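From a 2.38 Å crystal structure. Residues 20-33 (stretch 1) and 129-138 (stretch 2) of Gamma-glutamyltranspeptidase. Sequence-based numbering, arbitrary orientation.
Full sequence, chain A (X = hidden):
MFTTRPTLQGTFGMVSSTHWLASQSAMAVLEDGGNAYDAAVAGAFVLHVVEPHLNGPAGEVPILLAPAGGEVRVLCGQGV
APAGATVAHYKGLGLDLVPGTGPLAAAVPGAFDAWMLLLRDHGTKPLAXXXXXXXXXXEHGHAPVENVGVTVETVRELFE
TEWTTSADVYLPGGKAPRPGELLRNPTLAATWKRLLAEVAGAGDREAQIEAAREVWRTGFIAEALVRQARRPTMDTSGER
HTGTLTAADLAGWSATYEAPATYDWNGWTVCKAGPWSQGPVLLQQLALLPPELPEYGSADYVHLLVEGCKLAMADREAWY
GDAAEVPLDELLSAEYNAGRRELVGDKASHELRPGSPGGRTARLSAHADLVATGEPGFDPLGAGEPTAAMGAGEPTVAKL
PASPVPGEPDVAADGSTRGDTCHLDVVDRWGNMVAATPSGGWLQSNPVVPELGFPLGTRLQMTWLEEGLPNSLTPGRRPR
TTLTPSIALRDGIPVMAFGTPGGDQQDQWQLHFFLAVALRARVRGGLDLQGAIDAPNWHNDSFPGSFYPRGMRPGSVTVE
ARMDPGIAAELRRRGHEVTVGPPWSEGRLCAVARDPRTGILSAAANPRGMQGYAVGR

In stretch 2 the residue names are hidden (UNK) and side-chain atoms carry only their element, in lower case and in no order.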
# COMPACT_ATOMS: atom_id res chain seq x y z
N TRP A 20 0.75 8.47 -2.43
CA TRP A 20 -0.31 7.79 -1.68
C TRP A 20 -1.52 8.69 -1.37
O TRP A 20 -2.66 8.23 -1.39
CB TRP A 20 0.25 7.17 -0.37
CG TRP A 20 0.65 8.19 0.66
CD1 TRP A 20 -0.15 8.77 1.60
CD2 TRP A 20 1.95 8.75 0.84
NE1 TRP A 20 0.56 9.67 2.35
CE2 TRP A 20 1.86 9.68 1.90
CE3 TRP A 20 3.19 8.58 0.20
CZ2 TRP A 20 2.96 10.43 2.35
CZ3 TRP A 20 4.28 9.32 0.64
CH2 TRP A 20 4.16 10.23 1.71
N LEU A 21 -1.24 9.96 -1.08
CA LEU A 21 -2.27 10.95 -0.79
C LEU A 21 -3.21 11.11 -1.98
O LEU A 21 -4.43 11.23 -1.81
CB LEU A 21 -1.63 12.30 -0.44
CG LEU A 21 -0.84 12.43 0.88
CD1 LEU A 21 -0.19 13.80 0.95
CD2 LEU A 21 -1.70 12.24 2.12
N ALA A 22 -2.64 11.10 -3.18
CA ALA A 22 -3.43 11.23 -4.40
C ALA A 22 -4.21 9.95 -4.70
O ALA A 22 -5.35 10.00 -5.16
CB ALA A 22 -2.53 11.60 -5.57
N SER A 23 -3.59 8.80 -4.43
CA SER A 23 -4.25 7.51 -4.62
C SER A 23 -5.50 7.43 -3.78
O SER A 23 -6.59 7.16 -4.29
CB SER A 23 -3.33 6.37 -4.23
OG SER A 23 -2.31 6.21 -5.18
N GLN A 24 -5.33 7.69 -2.48
CA GLN A 24 -6.41 7.53 -1.51
C GLN A 24 -7.50 8.58 -1.71
O GLN A 24 -8.67 8.31 -1.41
CB GLN A 24 -5.85 7.57 -0.08
CG GLN A 24 -6.85 7.31 1.05
CD GLN A 24 -7.79 6.14 0.78
OE1 GLN A 24 -7.34 5.01 0.61
NE2 GLN A 24 -9.11 6.41 0.74
N SER A 25 -7.12 9.75 -2.21
CA SER A 25 -8.08 10.83 -2.45
C SER A 25 -8.96 10.46 -3.63
O SER A 25 -10.18 10.63 -3.59
CB SER A 25 -7.36 12.17 -2.72
OG SER A 25 -6.66 12.63 -1.58
N ALA A 26 -8.34 9.93 -4.69
CA ALA A 26 -9.06 9.40 -5.84
C ALA A 26 -9.97 8.23 -5.45
O ALA A 26 -11.09 8.11 -5.92
CB ALA A 26 -8.07 8.97 -6.91
N MET A 27 -9.46 7.37 -4.57
CA MET A 27 -10.23 6.24 -4.08
C MET A 27 -11.42 6.70 -3.25
O MET A 27 -12.50 6.11 -3.33
CB MET A 27 -9.34 5.35 -3.22
CG MET A 27 -10.00 4.06 -2.79
SD MET A 27 -10.19 2.97 -4.19
CE MET A 27 -11.40 1.81 -3.56
N ALA A 28 -11.22 7.75 -2.46
CA ALA A 28 -12.31 8.37 -1.70
C ALA A 28 -13.49 8.76 -2.61
O ALA A 28 -14.65 8.62 -2.23
CB ALA A 28 -11.81 9.59 -0.94
N VAL A 29 -13.18 9.24 -3.81
CA VAL A 29 -14.20 9.60 -4.78
C VAL A 29 -14.98 8.37 -5.25
O VAL A 29 -16.21 8.43 -5.39
CB VAL A 29 -13.58 10.37 -5.96
CG1 VAL A 29 -14.58 10.57 -7.10
CG2 VAL A 29 -13.06 11.72 -5.47
N LEU A 30 -14.28 7.27 -5.47
CA LEU A 30 -14.95 6.02 -5.82
C LEU A 30 -15.89 5.58 -4.70
O LEU A 30 -17.05 5.29 -4.95
CB LEU A 30 -13.95 4.92 -6.15
CG LEU A 30 -13.05 5.17 -7.36
CD1 LEU A 30 -12.16 3.96 -7.61
CD2 LEU A 30 -13.85 5.50 -8.61
N GLU A 31 -15.39 5.62 -3.46
CA GLU A 31 -16.19 5.29 -2.27
C GLU A 31 -17.45 6.14 -2.11
O GLU A 31 -18.45 5.70 -1.54
CB GLU A 31 -15.33 5.42 -1.00
CG GLU A 31 -14.17 4.45 -0.88
CD GLU A 31 -14.59 3.01 -0.65
OE1 GLU A 31 -13.69 2.15 -0.58
OE2 GLU A 31 -15.81 2.73 -0.55
N ASP A 32 -17.39 7.36 -2.62
CA ASP A 32 -18.48 8.32 -2.59
C ASP A 32 -19.38 8.22 -3.85
O ASP A 32 -20.21 9.10 -4.10
CB ASP A 32 -17.85 9.72 -2.43
CG ASP A 32 -18.74 10.71 -1.70
OD1 ASP A 32 -19.30 10.36 -0.63
OD2 ASP A 32 -18.85 11.86 -2.19
N GLY A 33 -19.23 7.15 -4.62
CA GLY A 33 -20.11 6.85 -5.75
C GLY A 33 -19.67 7.43 -7.08
O GLY A 33 -20.39 7.33 -8.06
N UNK A 129 -16.93 18.97 -5.33
CA UNK A 129 -16.74 17.69 -4.62
C UNK A 129 -15.43 17.00 -5.03
O UNK A 129 -14.80 16.33 -4.21
o UNK A 129 -20.29 16.57 -4.52
o UNK A 129 -19.35 18.46 -3.97
c UNK A 129 -19.27 17.30 -4.42
c UNK A 129 -17.91 16.73 -4.87
N UNK A 130 -15.03 17.18 -6.28
CA UNK A 130 -13.88 16.47 -6.79
C UNK A 130 -12.60 17.19 -6.46
O UNK A 130 -11.57 16.55 -6.31
c UNK A 130 -14.52 14.69 -8.43
c UNK A 130 -14.06 16.13 -8.30
c UNK A 130 -12.80 16.33 -9.11
N UNK A 131 -12.65 18.52 -6.32
CA UNK A 131 -11.41 19.22 -6.00
C UNK A 131 -11.25 19.67 -4.52
O UNK A 131 -10.23 20.27 -4.18
c UNK A 131 -11.50 22.51 -6.01
c UNK A 131 -11.21 22.33 -8.45
c UNK A 131 -11.77 21.64 -7.22
c UNK A 131 -11.09 20.29 -7.07
N UNK A 132 -12.19 19.32 -3.65
CA UNK A 132 -12.07 19.63 -2.20
C UNK A 132 -10.86 18.98 -1.49
O UNK A 132 -10.38 19.49 -0.48
c UNK A 132 -15.21 16.00 -0.49
c UNK A 132 -15.02 17.48 -0.82
n UNK A 132 -16.47 15.46 -1.06
c UNK A 132 -13.58 17.78 -1.24
c UNK A 132 -13.36 19.27 -1.45
N UNK A 133 -10.40 17.86 -2.01
CA UNK A 133 -9.26 17.13 -1.44
C UNK A 133 -7.99 17.95 -1.53
O UNK A 133 -7.33 18.17 -0.52
c UNK A 133 -11.21 14.79 -3.03
c UNK A 133 -9.07 15.79 -2.14
o UNK A 133 -13.71 12.56 -1.55
c UNK A 133 -12.58 13.34 -1.70
c UNK A 133 -10.56 14.24 -0.80
c UNK A 133 -10.29 14.91 -2.00
c UNK A 133 -11.69 13.46 -0.65
c UNK A 133 -12.35 14.01 -2.89
N UNK A 134 -7.69 18.42 -2.73
CA UNK A 134 -6.53 19.30 -2.99
C UNK A 134 -6.57 20.62 -2.22
O UNK A 134 -5.55 21.04 -1.67
c UNK A 134 -6.41 19.59 -4.48
N UNK A 135 -7.74 21.25 -2.18
CA UNK A 135 -7.97 22.48 -1.40
C UNK A 135 -7.60 22.28 0.07
O UNK A 135 -6.92 23.11 0.67
c UNK A 135 -9.86 23.32 -2.87
c UNK A 135 -9.72 24.11 -0.52
c UNK A 135 -9.45 22.93 -1.45
N UNK A 136 -8.10 21.20 0.65
CA UNK A 136 -7.80 20.83 2.04
C UNK A 136 -6.31 20.66 2.32
O UNK A 136 -5.80 21.20 3.30
N UNK A 137 -5.62 19.94 1.45
CA UNK A 137 -4.17 19.76 1.62
C UNK A 137 -3.39 21.03 1.31
O UNK A 137 -2.30 21.24 1.84
c UNK A 137 -4.15 17.26 1.24
c UNK A 137 -5.42 15.22 0.88
c UNK A 137 -4.96 16.45 0.43
o UNK A 137 -5.52 13.56 2.61
c UNK A 137 -3.82 16.78 2.51
c UNK A 137 -5.07 14.78 2.15
c UNK A 137 -3.66 18.60 0.76
c UNK A 137 -4.28 15.56 2.97
N UNK A 138 -3.95 21.88 0.47
CA UNK A 138 -3.33 23.15 0.14
C UNK A 138 -3.39 24.10 1.32
O UNK A 138 -2.36 24.65 1.72
c UNK A 138 -3.99 23.76 -1.08

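Position 129 carries four side-chain atoms, two carbons with two oxygens on the second. Its CA-to-CB bond points toward stretch 1, yet no side-chain atom comes within contact distance. A carboxylate on a single methylene makes the residue Asp129; partly exposed, it can keep its charge solvated.

Position 130 has three carbons, one bearing the other two. One of the two outer carbons lies 4.3 Å from CG1 of Val29, a loose apolar contact between two buried branched side chains. The residue is Val130, and the methyl in contact is CG2. Its chi1 of 139° falls between the usual wells.

At position 131 four carbons fork at the second, the pattern of leucine. Leu131 is buried but out of reach of stretch 1, so its apolar bulk serves packing elsewhere in the structure.

Position 132 shows four carbons in a row ending in nitrogen. The CA-to-CB bond points sideways, but the chain's end comes nearer to stretch 1, bringing the terminal nitrogen to 4.5 Å from OD2 of Asp32. This is Lys132, and the nitrogen is NZ. The charges are opposite, but this is too far for a salt bridge. A long, flexible chain suits this exposed site, where it can extend toward the acid.

Position 133 has one carbon followed by a six-carbon ring bearing an oxygen. A ring carbon lies 3.5 Å from CG2 of Val29, the oxygen is 3.6 Å from CB of Ala28, and the backbone O of Ser25 sits over one ring face. The residue is Tyr133, with CE2 the carbon near Val29 and OH the oxygen near Ala28. It has the largest area covered by the other stretch, 86 Å². The methyl of Ala28 takes up little room, and the ring's far end lies close to it.

Position 134 has a single carbon, pointing sideways and making no contact with stretch 1. It is Ala134, whose lone methyl suits a buried site on a helix.

Position 135 again has one carbon carrying two more, out of reach of stretch 1. Nothing in this contact singles out the partly exposed Val135.

Position 136 has no side-chain atoms, hence Gly136. Its backbone is helical, and a CB would have room, so this contact does not explain the glycine.

Position 137 repeats the ring with one oxygen. A ring carbon lies 3.8 Å from OG of Ser25, which lies at the ring's edge, while the oxygen is 4.1 Å from CD2 of Leu21. This is Tyr137, its CE2 near Ser25. Its OH is hydrogen-bonded elsewhere in the structure, so the buried oxygen is satisfied.

Position 138 has one carbon, out of reach of stretch 1. Ala138 is buried, and its small methyl is compatible with the helix.

The two helices run roughly antiparallel, at 148°, with axes 9.9 Å apart at closest approach. Tyr133 and Tyr137, one helical turn apart, both point toward stretch 1, where Leu21, Ser25, Ala28 and Val29 receive them. No hydrogen bond crosses the contact: OG of Ser25 instead donates to O of Leu21 at 2.6 Å, within its own helix. Packing around the two rings dominates the 368 Å² buried, with Val130 adding apolar contact and Lys132 a distant charge pairing.

Stretch 2 (129-138) DVLKYAVGYA
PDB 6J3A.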